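Local coordinates for protein hypothetical methylmalonyl-CoA decarboxylase alpha subunit (Sulfolobus tokodaii, PDB 1X0U) that is a putative carboxyl transferase subunit with a ClpP/crotonase-type fold, found in an assembly of six chains, at residues A[90-95]-A[125-130]. Numbering follows the deposited sequence.
Sequences GRTVFA and VGAPVV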
ATOM      1  N   GLY A  90     -21.186 -25.154  11.865  1.00 19.63           N
ATOM      2  CA  GLY A  90     -20.135 -25.420  10.895  1.00 17.90           C
ATOM      3  C   GLY A  90     -19.133 -24.301  10.691  1.00 18.38           C
ATOM      4  O   GLY A  90     -18.220 -24.421   9.879  1.00 16.70           O
ATOM      5  N   ARG A  91     -19.297 -23.205  11.424  1.00 19.45           N
ATOM      6  CA  ARG A  91     -18.394 -22.067  11.303  1.00 19.08           C
ATOM      7  C   ARG A  91     -17.534 -21.955  12.552  1.00 18.88           C
ATOM      8  O   ARG A  91     -18.008 -22.177  13.663  1.00 18.74           O
ATOM      9  CB  ARG A  91     -19.201 -20.781  11.105  1.00 19.49           C
ATOM     10  CG  ARG A  91     -20.136 -20.825   9.900  1.00 18.60           C
ATOM     11  CD  ARG A  91     -21.025 -19.592   9.839  1.00 16.20           C
ATOM     12  NE  ARG A  91     -20.270 -18.366   9.606  1.00 11.92           N
ATOM     13  CZ  ARG A  91     -20.763 -17.149   9.813  1.00 13.54           C
ATOM     14  NH1 ARG A  91     -22.008 -17.006  10.266  1.00 11.63           N
ATOM     15  NH2 ARG A  91     -20.030 -16.074   9.537  1.00 10.64           N
ATOM     16  N   THR A  92     -16.272 -21.596  12.369  1.00 17.83           N
ATOM     17  CA  THR A  92     -15.355 -21.479  13.493  1.00 18.20           C
ATOM     18  C   THR A  92     -15.516 -20.216  14.339  1.00 18.15           C
ATOM     19  O   THR A  92     -15.466 -19.096  13.827  1.00 16.88           O
ATOM     20  CB  THR A  92     -13.892 -21.539  13.022  1.00 18.39           C
ATOM     21  OG1 THR A  92     -13.676 -22.747  12.281  1.00 21.34           O
ATOM     22  CG2 THR A  92     -12.953 -21.512  14.216  1.00 20.08           C
ATOM     23  N   VAL A  93     -15.727 -20.401  15.636  1.00 16.19           N
ATOM     24  CA  VAL A  93     -15.827 -19.261  16.531  1.00 17.09           C
ATOM     25  C   VAL A  93     -15.087 -19.597  17.820  1.00 15.10           C
ATOM     26  O   VAL A  93     -14.969 -20.755  18.203  1.00 13.43           O
ATOM     27  CB  VAL A  93     -17.312 -18.842  16.840  1.00 17.10           C
ATOM     28  CG1 VAL A  93     -18.283 -19.586  15.933  1.00 15.78           C
ATOM     29  CG2 VAL A  93     -17.632 -19.031  18.307  1.00 13.53           C
ATOM     30  N   PHE A  94     -14.561 -18.567  18.460  1.00 14.87           N
ATOM     31  CA  PHE A  94     -13.848 -18.722  19.708  1.00 12.42           C
ATOM     32  C   PHE A  94     -14.765 -18.324  20.849  1.00 12.36           C
ATOM     33  O   PHE A  94     -15.739 -17.593  20.660  1.00  8.76           O
ATOM     34  CB  PHE A  94     -12.590 -17.847  19.728  1.00 14.19           C
ATOM     35  CG  PHE A  94     -11.369 -18.524  19.162  1.00 15.77           C
ATOM     36  CD1 PHE A  94     -11.170 -18.604  17.790  1.00 16.65           C
ATOM     37  CD2 PHE A  94     -10.427 -19.098  20.013  1.00 14.17           C
ATOM     38  CE1 PHE A  94     -10.046 -19.246  17.274  1.00 17.54           C
ATOM     39  CE2 PHE A  94      -9.307 -19.738  19.513  1.00 15.58           C
ATOM     40  CZ  PHE A  94      -9.112 -19.815  18.148  1.00 16.42           C
ATOM     41  N   ALA A  95     -14.458 -18.813  22.039  1.00 13.32           N
ATOM     42  CA  ALA A  95     -15.262 -18.478  23.200  1.00 14.21           C
ATOM     43  C   ALA A  95     -14.529 -18.777  24.489  1.00 12.94           C
ATOM     44  O   ALA A  95     -13.565 -19.540  24.514  1.00 11.35           O
ATOM     45  CB  ALA A  95     -16.577 -19.269  23.173  1.00 14.26           C
ATOM     46  N   VAL A 125      -6.865 -15.601  13.058  1.00 12.02           N
ATOM     47  CA  VAL A 125      -7.568 -16.393  12.047  1.00 10.29           C
ATOM     48  C   VAL A 125      -8.885 -15.780  11.545  1.00 11.38           C
ATOM     49  O   VAL A 125      -9.528 -16.324  10.640  1.00 10.43           O
ATOM     50  CB  VAL A 125      -7.857 -17.825  12.558  1.00 11.00           C
ATOM     51  CG1 VAL A 125      -6.540 -18.535  12.915  1.00 10.63           C
ATOM     52  CG2 VAL A 125      -8.792 -17.782  13.753  1.00  6.09           C
ATOM     53  N   GLY A 126      -9.287 -14.661  12.138  1.00  9.96           N
ATOM     54  CA  GLY A 126     -10.514 -14.013  11.718  1.00 11.73           C
ATOM     55  C   GLY A 126     -11.780 -14.743  12.122  1.00 12.10           C
ATOM     56  O   GLY A 126     -12.660 -14.985  11.294  1.00 11.84           O
ATOM     57  N   ALA A 127     -11.892 -15.106  13.394  1.00 12.32           N
ATOM     58  CA  ALA A 127     -13.102 -15.787  13.855  1.00 11.79           C
ATOM     59  C   ALA A 127     -13.773 -15.020  14.984  1.00 11.78           C
ATOM     60  O   ALA A 127     -13.108 -14.355  15.776  1.00 12.41           O
ATOM     61  CB  ALA A 127     -12.778 -17.201  14.300  1.00 12.54           C
ATOM     62  N   PRO A 128     -15.110 -15.088  15.059  1.00 11.71           N
ATOM     63  CA  PRO A 128     -15.865 -14.394  16.108  1.00 12.24           C
ATOM     64  C   PRO A 128     -15.481 -14.917  17.494  1.00 14.01           C
ATOM     65  O   PRO A 128     -14.871 -15.979  17.623  1.00 11.61           O
ATOM     66  CB  PRO A 128     -17.321 -14.734  15.783  1.00 12.22           C
ATOM     67  CG  PRO A 128     -17.304 -15.055  14.291  1.00 12.06           C
ATOM     68  CD  PRO A 128     -16.009 -15.811  14.139  1.00 11.73           C
ATOM     69  N   VAL A 129     -15.852 -14.166  18.525  1.00 14.80           N
ATOM     70  CA  VAL A 129     -15.588 -14.562  19.898  1.00 15.56           C
ATOM     71  C   VAL A 129     -16.801 -14.285  20.777  1.00 15.82           C
ATOM     72  O   VAL A 129     -17.306 -13.162  20.821  1.00 14.37           O
ATOM     73  CB  VAL A 129     -14.398 -13.796  20.512  1.00 16.99           C
ATOM     74  CG1 VAL A 129     -14.561 -12.311  20.270  1.00 22.43           C
ATOM     75  CG2 VAL A 129     -14.335 -14.060  22.015  1.00 15.67           C
ATOM     76  N   VAL A 130     -17.291 -15.307  21.463  1.00 14.28           N
ATOM     77  CA  VAL A 130     -18.404 -15.065  22.352  1.00 15.49           C
ATOM     78  C   VAL A 130     -17.912 -15.368  23.754  1.00 14.46           C
ATOM     79  O   VAL A 130     -17.343 -16.434  24.022  1.00 15.10           O
ATOM     80  CB  VAL A 130     -19.676 -15.918  22.006  1.00 16.13           C
ATOM     81  CG1 VAL A 130     -19.522 -16.604  20.664  1.00 10.47           C
ATOM     82  CG2 VAL A 130     -19.973 -16.895  23.121  1.00 16.45           C
TER
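The ring of Phe-94 meets Ala-127 and Val-125 with its CD1 and CE1 atoms. Its CG lies anti to the carbonyl carbon (chi1 -89°). CB of Ala-127 sits at the ring edge, near its plane, 4.1 Å from Phe-94 CD1. Farther along, CG2 of Val-125 comes to 4.0 Å from Phe-94 CE1, the two side chains crossing at about a right angle. Leu-121 and Ala-122 also touch the Phe-94 side chain.

Val-93 and Ala-95 lie on the other face of the sheet with Val-130. There Val-93 CG2 meets Val-130 CG1 at 3.9 Å, and Val-130 CG2 reaches Ala-95 CB.

Between these two layers the strands pair in parallel. Phe-94 N gives a nearly straight hydrogen bond (172° at the hydrogen) to Pro-128 O at 2.7 Å, and Val-130 N returns one to Phe-94 O at 2.9 Å. The arrangement closes a beta-alpha-beta crossover: strand 91-98, helix 109-125, strand 129-133. Phe-94 thus ties strand 91-98 to strand 129-133 through its backbone, its amide and carbonyl satisfied within the sheet, while its buried, apolar side chain packs on helix 109-125 and on Met-504 of the second subunit.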